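Local coordinates for protein manganese-containing pseudocatalase (Thermus thermophilus, PDB 2V8T) that probably breaks down hydrogen peroxide to water and oxygen, as manganese catalases do, at a pair of manganese ions held in each subunit, at residues F152-L163 and M204-N215; I5-M14 and P265-D273. All coordinates share one frame; numbering follows the deposited sequence.

Interaction 1 (F152-L163 and M204-N215); sequences FFLEVAARTHKL and MTKMLPIPKIDN. With MN (manganese (II) ion), chain D.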
loop_
_atom_site.group_PDB
_atom_site.type_symbol
_atom_site.label_atom_id
_atom_site.label_comp_id
_atom_site.label_asym_id
_atom_site.label_seq_id
_atom_site.Cartn_x
_atom_site.Cartn_y
_atom_site.Cartn_z
ATOM N N PHE A 152 8.816 24.201 5.491
ATOM C CA PHE A 152 8.241 25.052 6.560
ATOM C C PHE A 152 6.948 24.422 7.069
ATOM O O PHE A 152 6.736 24.249 8.267
ATOM C CB PHE A 152 8.038 26.455 5.979
ATOM C CG PHE A 152 7.468 27.435 6.978
ATOM C CD1 PHE A 152 8.282 28.126 7.854
ATOM C CD2 PHE A 152 6.105 27.659 7.040
ATOM C CE1 PHE A 152 7.760 29.034 8.763
ATOM C CE2 PHE A 152 5.570 28.565 7.952
ATOM C CZ PHE A 152 6.407 29.256 8.789
ATOM N N PHE A 153 6.059 24.076 6.105
ATOM C CA PHE A 153 4.814 23.359 6.455
ATOM C C PHE A 153 5.108 22.063 7.211
ATOM O O PHE A 153 4.485 21.762 8.221
ATOM C CB PHE A 153 4.012 23.094 5.181
ATOM C CG PHE A 153 2.913 22.103 5.409
ATOM C CD1 PHE A 153 1.790 22.439 6.173
ATOM C CD2 PHE A 153 3.018 20.808 4.959
ATOM C CE1 PHE A 153 0.837 21.486 6.494
ATOM C CE2 PHE A 153 2.003 19.877 5.258
ATOM C CZ PHE A 153 0.925 20.243 6.057
ATOM N N LEU A 154 6.068 21.269 6.695
ATOM C CA LEU A 154 6.363 19.966 7.285
ATOM C C LEU A 154 6.733 20.141 8.749
ATOM O O LEU A 154 6.311 19.362 9.611
ATOM C CB LEU A 154 7.521 19.267 6.600
ATOM C CG LEU A 154 7.545 17.769 6.347
ATOM C CD1 LEU A 154 9.022 17.355 5.974
ATOM C CD2 LEU A 154 6.772 16.932 7.352
ATOM N N GLU A 155 7.588 21.121 9.078
ATOM C CA GLU A 155 7.978 21.306 10.439
ATOM C C GLU A 155 6.827 21.669 11.347
ATOM O O GLU A 155 6.758 21.197 12.487
ATOM C CB GLU A 155 9.129 22.336 10.582
ATOM C CG GLU A 155 10.448 21.833 10.024
ATOM C CD GLU A 155 11.174 20.790 10.862
ATOM O OE1 GLU A 155 11.023 20.741 12.102
ATOM O OE2 GLU A 155 12.051 20.058 10.299
ATOM N N VAL A 156 5.921 22.553 10.901
ATOM C CA VAL A 156 4.807 22.930 11.783
ATOM C C VAL A 156 3.738 21.823 11.857
ATOM O O VAL A 156 3.091 21.685 12.903
ATOM C CB VAL A 156 4.255 24.320 11.470
ATOM C CG1 VAL A 156 5.310 25.380 11.765
ATOM C CG2 VAL A 156 3.701 24.466 10.063
ATOM N N ALA A 157 3.560 21.040 10.799
ATOM C CA ALA A 157 2.678 19.868 10.874
ATOM C C ALA A 157 3.273 18.833 11.863
ATOM O O ALA A 157 2.570 18.292 12.719
ATOM C CB ALA A 157 2.492 19.266 9.492
ATOM N N ALA A 158 4.577 18.596 11.752
ATOM C CA ALA A 158 5.258 17.690 12.684
ATOM C C ALA A 158 5.129 18.196 14.115
ATOM O O ALA A 158 4.912 17.417 15.041
ATOM C CB ALA A 158 6.720 17.537 12.296
ATOM N N ARG A 159 5.268 19.504 14.314
ATOM C CA ARG A 159 5.103 20.094 15.640
ATOM C C ARG A 159 3.712 19.817 16.193
ATOM O O ARG A 159 3.531 19.494 17.365
ATOM C CB ARG A 159 5.336 21.600 15.589
ATOM C CG ARG A 159 5.307 22.247 16.959
ATOM C CD ARG A 159 5.044 23.696 16.898
ATOM N NE ARG A 159 5.169 24.321 18.213
ATOM C CZ ARG A 159 4.321 25.200 18.713
ATOM N NH1 ARG A 159 3.274 25.614 18.032
ATOM N NH2 ARG A 159 4.486 25.647 19.951
ATOM N N THR A 160 2.696 19.976 15.334
ATOM C CA THR A 160 1.322 19.757 15.735
ATOM C C THR A 160 1.134 18.306 16.225
ATOM O O THR A 160 0.493 18.050 17.246
ATOM C CB THR A 160 0.366 20.093 14.549
ATOM O OG1 THR A 160 0.559 21.453 14.203
ATOM C CG2 THR A 160 -1.049 19.905 14.947
ATOM N N HIS A 161 1.701 17.339 15.481
ATOM C CA HIS A 161 1.632 15.949 15.908
ATOM C C HIS A 161 2.349 15.740 17.241
ATOM O O HIS A 161 1.866 15.011 18.109
ATOM C CB HIS A 161 2.160 14.995 14.849
ATOM C CG HIS A 161 1.257 14.849 13.669
ATOM N ND1 HIS A 161 0.299 15.725 13.224
ATOM C CD2 HIS A 161 1.237 13.761 12.885
ATOM C CE1 HIS A 161 -0.270 15.125 12.125
ATOM N NE2 HIS A 161 0.281 13.936 11.978
ATOM N N LYS A 162 3.529 16.347 17.399
ATOM C CA LYS A 162 4.253 16.212 18.675
ATOM C C LYS A 162 3.428 16.740 19.838
ATOM O O LYS A 162 3.393 16.127 20.897
ATOM C CB LYS A 162 5.648 16.846 18.602
ATOM C CG LYS A 162 6.593 16.089 17.664
ATOM C CD LYS A 162 8.035 16.194 18.018
ATOM C CE LYS A 162 8.963 15.420 17.098
ATOM N NZ LYS A 162 8.985 15.879 15.661
ATOM N N LEU A 163 2.803 17.912 19.658
ATOM C CA LEU A 163 1.972 18.494 20.705
ATOM C C LEU A 163 0.816 17.546 21.077
ATOM O O LEU A 163 0.500 17.365 22.257
ATOM C CB LEU A 163 1.409 19.837 20.273
ATOM C CG LEU A 163 2.428 20.983 20.224
ATOM C CD1 LEU A 163 1.860 22.136 19.386
ATOM C CD2 LEU A 163 2.775 21.473 21.611
ATOM N N MET A 204 7.776 34.922 6.507
ATOM C CA MET A 204 7.203 33.664 6.974
ATOM C C MET A 204 7.309 33.468 8.449
ATOM O O MET A 204 6.419 32.855 9.076
ATOM C CB MET A 204 7.847 32.500 6.224
ATOM C CG MET A 204 7.497 32.426 4.770
ATOM S SD MET A 204 5.738 32.291 4.422
ATOM C CE MET A 204 5.395 30.669 5.110
ATOM N N THR A 205 8.401 33.918 9.103
ATOM C CA THR A 205 8.513 33.695 10.526
ATOM C C THR A 205 7.439 34.421 11.315
ATOM O O THR A 205 7.171 34.028 12.475
ATOM C CB THR A 205 9.899 34.065 11.082
ATOM O OG1 THR A 205 10.173 35.441 10.894
ATOM C CG2 THR A 205 11.004 33.183 10.501
ATOM N N LYS A 206 6.804 35.452 10.756
ATOM C CA LYS A 206 5.757 36.135 11.444
ATOM C C LYS A 206 4.476 35.293 11.608
ATOM O O LYS A 206 3.626 35.604 12.426
ATOM C CB LYS A 206 5.385 37.434 10.687
ATOM C CG LYS A 206 4.143 38.228 11.128
ATOM C CD LYS A 206 3.941 39.459 10.280
ATOM C CE LYS A 206 2.584 40.080 10.572
ATOM N NZ LYS A 206 2.571 41.309 9.689
ATOM N N MET A 207 4.377 34.214 10.850
ATOM C CA MET A 207 3.262 33.285 10.995
ATOM C C MET A 207 3.403 32.400 12.216
ATOM O O MET A 207 2.446 31.777 12.648
ATOM C CB MET A 207 3.210 32.266 9.665
ATOM C CG MET A 207 1.821 31.827 9.369
ATOM S SD MET A 207 1.833 30.859 7.945
ATOM C CE MET A 207 1.893 32.131 6.723
ATOM N N LEU A 208 4.615 32.280 12.759
ATOM C CA LEU A 208 4.876 31.366 13.857
ATOM C C LEU A 208 4.383 31.982 15.172
ATOM O O LEU A 208 4.434 33.214 15.339
ATOM C CB LEU A 208 6.370 31.052 13.941
ATOM C CG LEU A 208 6.936 30.365 12.689
ATOM C CD1 LEU A 208 8.464 30.286 12.730
ATOM C CD2 LEU A 208 6.343 28.963 12.482
ATOM N N PRO A 209 3.986 31.169 16.147
ATOM C CA PRO A 209 3.936 29.701 16.082
ATOM C C PRO A 209 2.629 29.223 15.387
ATOM O O PRO A 209 1.599 29.889 15.407
ATOM C CB PRO A 209 3.960 29.301 17.548
ATOM C CG PRO A 209 3.199 30.422 18.243
ATOM C CD PRO A 209 3.641 31.659 17.496
ATOM N N ILE A 210 2.731 28.011 14.867
ATOM C CA ILE A 210 1.614 27.215 14.380
ATOM C C ILE A 210 1.690 25.858 15.090
ATOM O O ILE A 210 2.748 25.238 15.066
ATOM C CB ILE A 210 1.686 27.000 12.865
ATOM C CG1 ILE A 210 1.617 28.331 12.124
ATOM C CG2 ILE A 210 0.581 26.059 12.410
ATOM C CD1 ILE A 210 2.039 28.224 10.648
ATOM N N PRO A 211 0.583 25.361 15.681
ATOM C CA PRO A 211 -0.601 26.119 16.058
ATOM C C PRO A 211 -0.231 27.295 16.963
ATOM O O PRO A 211 0.928 27.424 17.390
ATOM C CB PRO A 211 -1.433 25.091 16.866
ATOM C CG PRO A 211 -0.875 23.748 16.428
ATOM C CD PRO A 211 0.581 24.008 16.256
ATOM N N LYS A 212 -1.220 28.151 17.239
ATOM C CA LYS A 212 -0.964 29.381 17.993
ATOM C C LYS A 212 -0.949 29.095 19.475
ATOM O O LYS A 212 -1.850 29.438 20.269
ATOM C CB LYS A 212 -1.935 30.474 17.586
ATOM C CG LYS A 212 -1.546 31.838 18.097
ATOM C CD LYS A 212 -0.234 32.389 17.496
ATOM C CE LYS A 212 -0.295 32.757 16.030
ATOM N NZ LYS A 212 -1.365 33.594 15.743
ATOM N N ILE A 213 0.116 28.405 19.885
ATOM C CA ILE A 213 0.415 28.041 21.261
ATOM C C ILE A 213 1.927 28.121 21.352
ATOM O O ILE A 213 2.651 27.674 20.447
ATOM C CB ILE A 213 -0.091 26.640 21.647
ATOM C CG1 ILE A 213 0.195 26.372 23.119
ATOM C CG2 ILE A 213 0.420 25.518 20.691
ATOM C CD1 ILE A 213 -0.394 25.059 23.653
ATOM N N ASP A 214 2.423 28.742 22.418
ATOM C CA ASP A 214 3.851 28.901 22.610
ATOM C C ASP A 214 4.463 27.622 23.236
ATOM O O ASP A 214 3.877 27.032 24.142
ATOM C CB ASP A 214 4.172 30.115 23.456
ATOM C CG ASP A 214 3.709 31.372 22.813
ATOM O OD1 ASP A 214 3.746 31.528 21.585
ATOM O OD2 ASP A 214 3.361 32.275 23.608
ATOM N N ASN A 215 5.664 27.312 22.801
ATOM C CA ASN A 215 6.415 26.236 23.432
ATOM C C ASN A 215 6.586 26.466 24.934
ATOM O O ASN A 215 6.723 25.491 25.691
ATOM C CB ASN A 215 7.781 26.047 22.786
ATOM C CG ASN A 215 7.729 25.273 21.453
ATOM O OD1 ASN A 215 6.784 24.588 21.127
ATOM N ND2 ASN A 215 8.851 25.298 20.790
HETATM MN MN MN D . 12.878 19.173 12.143
HETATM O O HOH W 1 12.135 17.138 12.381
#

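Interaction 2 (I5-M14 and P265-D273); sequences IDRLQIELPM and PPTGGPVFD. With SO4 (sulfate ion), chain G.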
loop_
_atom_site.group_PDB
_atom_site.type_symbol
_atom_site.label_atom_id
_atom_site.label_comp_id
_atom_site.label_asym_id
_atom_site.label_seq_id
_atom_site.Cartn_x
_atom_site.Cartn_y
_atom_site.Cartn_z
ATOM N N ILE A 5 28.186 9.125 16.210
ATOM C CA ILE A 5 28.588 9.342 17.591
ATOM C C ILE A 5 27.599 8.553 18.452
ATOM O O ILE A 5 26.386 8.697 18.297
ATOM C CB ILE A 5 28.511 10.833 17.951
ATOM C CG1 ILE A 5 29.450 11.659 17.085
ATOM C CG2 ILE A 5 28.784 11.062 19.429
ATOM C CD1 ILE A 5 29.118 13.159 17.078
ATOM N N ASP A 6 28.107 7.744 19.384
ATOM C CA ASP A 6 27.253 6.866 20.186
ATOM C C ASP A 6 26.686 7.621 21.411
ATOM O O ASP A 6 26.942 7.272 22.562
ATOM C CB ASP A 6 28.002 5.604 20.607
ATOM C CG ASP A 6 27.051 4.455 20.946
ATOM O OD1 ASP A 6 26.128 4.191 20.100
ATOM O OD2 ASP A 6 27.224 3.810 21.994
ATOM N N ARG A 7 25.875 8.627 21.104
ATOM C CA ARG A 7 25.227 9.486 22.088
ATOM C C ARG A 7 23.866 9.901 21.522
ATOM O O ARG A 7 23.787 10.252 20.347
ATOM C CB ARG A 7 26.017 10.782 22.336
ATOM C CG ARG A 7 27.377 10.567 22.966
ATOM C CD ARG A 7 27.322 10.292 24.461
ATOM N NE ARG A 7 27.029 11.538 25.203
ATOM C CZ ARG A 7 26.987 11.609 26.530
ATOM N NH1 ARG A 7 27.103 10.542 27.284
ATOM N NH2 ARG A 7 26.831 12.791 27.116
ATOM N N LEU A 8 22.855 9.941 22.369
ATOM C CA LEU A 8 21.590 10.578 22.014
ATOM C C LEU A 8 21.734 12.070 22.107
ATOM O O LEU A 8 22.556 12.595 22.873
ATOM C CB LEU A 8 20.473 10.136 22.939
ATOM C CG LEU A 8 20.146 8.649 22.889
ATOM C CD1 LEU A 8 19.049 8.322 23.904
ATOM C CD2 LEU A 8 19.751 8.214 21.479
ATOM N N GLN A 9 20.870 12.828 21.406
ATOM C CA GLN A 9 21.003 14.274 21.418
ATOM C C GLN A 9 20.696 14.873 22.770
ATOM O O GLN A 9 21.155 15.983 23.081
ATOM C CB GLN A 9 20.141 14.904 20.278
ATOM C CG GLN A 9 20.517 16.311 19.992
ATOM C CD GLN A 9 19.885 16.887 18.724
ATOM O OE1 GLN A 9 19.489 16.148 17.848
ATOM N NE2 GLN A 9 19.811 18.173 18.620
ATOM N N ILE A 10 19.872 14.201 23.604
ATOM C CA ILE A 10 19.684 14.509 25.023
ATOM C C ILE A 10 19.688 13.188 25.772
ATOM O O ILE A 10 19.378 12.141 25.203
ATOM C CB ILE A 10 18.368 15.246 25.352
ATOM C CG1 ILE A 10 17.146 14.513 24.852
ATOM C CG2 ILE A 10 18.418 16.710 24.905
ATOM C CD1 ILE A 10 15.852 14.934 25.442
ATOM N N GLU A 11 19.943 13.265 27.065
ATOM C CA GLU A 11 19.695 12.129 27.926
ATOM C C GLU A 11 18.181 11.934 28.094
ATOM O O GLU A 11 17.409 12.894 28.057
ATOM C CB GLU A 11 20.400 12.066 29.226
ATOM C CG GLU A 11 19.703 12.848 30.260
ATOM C CD GLU A 11 19.961 14.279 30.310
ATOM O OE1 GLU A 11 20.509 14.789 29.314
ATOM O OE2 GLU A 11 19.689 14.941 31.337
ATOM N N LEU A 12 17.780 10.685 28.308
ATOM C CA LEU A 12 16.392 10.340 28.590
ATOM C C LEU A 12 16.276 9.699 29.968
ATOM O O LEU A 12 17.161 8.966 30.399
ATOM C CB LEU A 12 15.873 9.365 27.551
ATOM C CG LEU A 12 15.733 9.910 26.130
ATOM C CD1 LEU A 12 15.341 8.768 25.188
ATOM C CD2 LEU A 12 14.740 11.042 26.076
ATOM N N PRO A 13 15.159 9.946 30.682
ATOM C CA PRO A 13 14.899 9.257 31.948
ATOM C C PRO A 13 14.414 7.824 31.729
ATOM O O PRO A 13 14.087 7.432 30.598
ATOM C CB PRO A 13 13.820 10.116 32.607
ATOM C CG PRO A 13 13.024 10.606 31.414
ATOM C CD PRO A 13 14.073 10.868 30.328
ATOM N N MET A 14 14.312 7.066 32.810
ATOM C CA MET A 14 13.898 5.663 32.753
ATOM C C MET A 14 12.469 5.476 33.154
ATOM O O MET A 14 12.130 5.864 34.252
ATOM C CB MET A 14 14.788 4.979 33.775
ATOM C CG MET A 14 14.655 3.501 33.771
ATOM S SD MET A 14 14.990 2.818 32.103
ATOM C CE MET A 14 13.949 3.659 30.920
ATOM N N PRO A 265 28.216 19.111 17.226
ATOM C CA PRO A 265 27.020 18.602 17.888
ATOM C C PRO A 265 26.990 18.954 19.362
ATOM O O PRO A 265 28.030 19.219 19.951
ATOM C CB PRO A 265 27.205 17.084 17.720
ATOM C CG PRO A 265 28.728 16.903 17.776
ATOM C CD PRO A 265 29.251 18.077 17.043
ATOM N N PRO A 266 25.836 18.887 20.000
ATOM C CA PRO A 266 25.825 18.971 21.478
ATOM C C PRO A 266 26.439 17.742 22.066
ATOM O O PRO A 266 26.639 16.723 21.408
ATOM C CB PRO A 266 24.371 19.142 21.800
ATOM C CG PRO A 266 23.712 18.466 20.728
ATOM C CD PRO A 266 24.519 18.612 19.453
ATOM N N THR A 267 26.749 17.814 23.381
ATOM C CA THR A 267 27.304 16.661 24.081
ATOM C C THR A 267 26.316 15.545 24.270
ATOM O O THR A 267 26.659 14.360 24.272
ATOM C CB THR A 267 27.999 17.005 25.347
ATOM O OG1 THR A 267 28.685 15.875 25.903
ATOM C CG2 THR A 267 27.021 17.428 26.267
ATOM N N GLY A 268 25.036 15.877 24.419
ATOM C CA GLY A 268 23.968 14.889 24.479
ATOM C C GLY A 268 23.969 14.044 25.708
ATOM O O GLY A 268 24.351 14.492 26.793
ATOM N N GLY A 269 23.537 12.791 25.546
ATOM C CA GLY A 269 23.388 11.868 26.641
ATOM C C GLY A 269 23.644 10.446 26.188
ATOM O O GLY A 269 23.876 10.192 25.000
ATOM N N PRO A 270 23.612 9.490 27.116
ATOM C CA PRO A 270 23.888 8.089 26.767
ATOM C C PRO A 270 22.788 7.519 25.857
ATOM O O PRO A 270 21.611 7.835 25.999
ATOM C CB PRO A 270 23.904 7.390 28.116
ATOM C CG PRO A 270 24.132 8.417 29.079
ATOM C CD PRO A 270 23.445 9.661 28.571
ATOM N N VAL A 271 23.199 6.558 24.998
ATOM C CA VAL A 271 22.258 5.747 24.324
ATOM C C VAL A 271 21.543 4.828 25.315
ATOM O O VAL A 271 21.973 4.637 26.470
ATOM C CB VAL A 271 22.857 4.957 23.143
ATOM C CG1 VAL A 271 23.422 5.919 22.111
ATOM C CG2 VAL A 271 23.838 3.908 23.588
ATOM N N PHE A 272 20.410 4.277 24.873
ATOM C CA PHE A 272 19.528 3.449 25.677
ATOM C C PHE A 272 19.697 1.983 25.316
ATOM O O PHE A 272 19.771 1.647 24.130
ATOM C CB PHE A 272 18.077 3.878 25.442
ATOM C CG PHE A 272 17.085 3.004 26.178
ATOM C CD1 PHE A 272 17.001 3.049 27.545
ATOM C CD2 PHE A 272 16.301 2.113 25.476
ATOM C CE1 PHE A 272 16.143 2.175 28.220
ATOM C CE2 PHE A 272 15.448 1.265 26.159
ATOM C CZ PHE A 272 15.383 1.293 27.516
ATOM N N ASP A 273 19.709 1.134 26.326
ATOM C CA ASP A 273 19.768 -0.320 26.144
ATOM C C ASP A 273 18.610 -0.924 26.937
ATOM O O ASP A 273 18.567 -0.859 28.174
ATOM C CB ASP A 273 21.121 -0.832 26.628
ATOM C CG ASP A 273 21.329 -2.329 26.441
ATOM O OD1 ASP A 273 20.398 -3.082 26.182
ATOM O OD2 ASP A 273 22.523 -2.736 26.564
HETATM S S SO4 G . 24.711 19.835 25.659
HETATM O O1 SO4 G . 24.109 18.581 25.139
HETATM O O2 SO4 G . 24.974 19.826 27.055
HETATM O O3 SO4 G . 26.061 20.056 24.878
HETATM O O4 SO4 G . 23.978 20.949 25.373
HETATM O O HOH W 2 26.187 6.270 25.011
HETATM O O HOH W 3 19.863 8.590 28.060
#

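Interaction 1 (F152-L163 and M204-N215)
R159 reaches out of the helix with its guanidinium edge-on to the 204-215 loop, and the loop folds round that edge. The side chain leaves with CG anti to the backbone N (chi1 -175°) and runs extended to NE, which brings the charged end up to the carbonyls of I210 and P211. NH1 and NH2 grip I213 O together, end-on, the R159 NH2 to I213 O bond being 2.8 Å. R159 NH2 also meets OD1 of N215 at 2.8 Å in a nearly straight bond, although it stands above the amide plane; the two flat groups are turned 54° apart. R159 NH1 bonds I210 O at 3.0 Å, again from above the carbonyl plane. It also makes a weak bond to P211 O. Acceptors lying nearly in its plane probably hold the guanidinium against rotation, and L163 CD1 sits over the centre of one face. The carbonyl oxygens gathered at its edge probably help to stabilise the buried charge.

Toward F152 and M204, at the start of both segments, the contact turns apolar. M204, bent at chi2 and chi3, lays CE over one face of the F152 ring, 3.9 Å from its centroid, a CH-pi contact with the sulfur farther off above the same ring. L208 CD2 comes to F152 CZ at 3.7 Å and also reaches V156 CG1, while V156 and I210 meet through their CB atoms.

One turn before R159, E155 binds manganese through both carboxylate oxygens; E70 and H188 share that ion. The helix is therefore one of those carrying the dimanganese site of the ferritin-like four-helix bundle, with this loop packed along its flank.

Interaction 2 (I5-M14 and P265-D273)
L8 and G269 pair backbone to backbone at the tight centre: L8 N donates to G269 O at 2.8 Å and G269 N to L8 O at 2.9 Å. G268 comes so close that its CA makes CH...O contacts with L8 O and Q9 O, and G269 CA lies 3.7 Å from E11 N. This is one antiparallel hydrogen-bonded pair in a short two-stranded sheet, joining the N-terminal region to the C-terminal part of the chain; L8 also packs against helix 57-85, and Q9 hydrogen-bonds Y180.

Nearer the surface, R7 bends at chi2 and chi3 and folds back, bringing its guanidinium face over G269 C. NE and NH2 of R7 take T267 O side-on, NE at 3.0 Å and nearly along the C=O axis. With R7 cut back to an alanine, T267 O would probably be left without these two donors and the backbone at G269 less covered. Beyond R7, a sulfate, probably from the crystallisation liquor, accepts from T267 N and G268 N.

Beside this pairing, water fills in: one molecule bridges D6 O to V271 N, another P270 O to L12 N. At the exposed far end M14 brings CE to F272 CE1 in one of its two conformers, so this contact is less certain.

How the interactions relate
Interaction 1 is the buried one, a bundle helix against the loop that follows helix 172-200; interaction 2 is only partly buried and joins two extended segments near the chain ends. They lie on opposite sides of the chain's centre, about 25 Å apart between centres, and do not touch. Helix 172-200 is touched from both, by R159 and L163 in one, Q9 and I10 in the other. Each has an arginine serving backbone carbonyls: the buried one meets several, while R7 grips T267 O with two nitrogens at the partly exposed side. Apolar side chains matter in both, but backbone pairing and bridging waters mark interaction 2. Both approach the dimanganese site, through E155 as a ligand and Q9 beside H73.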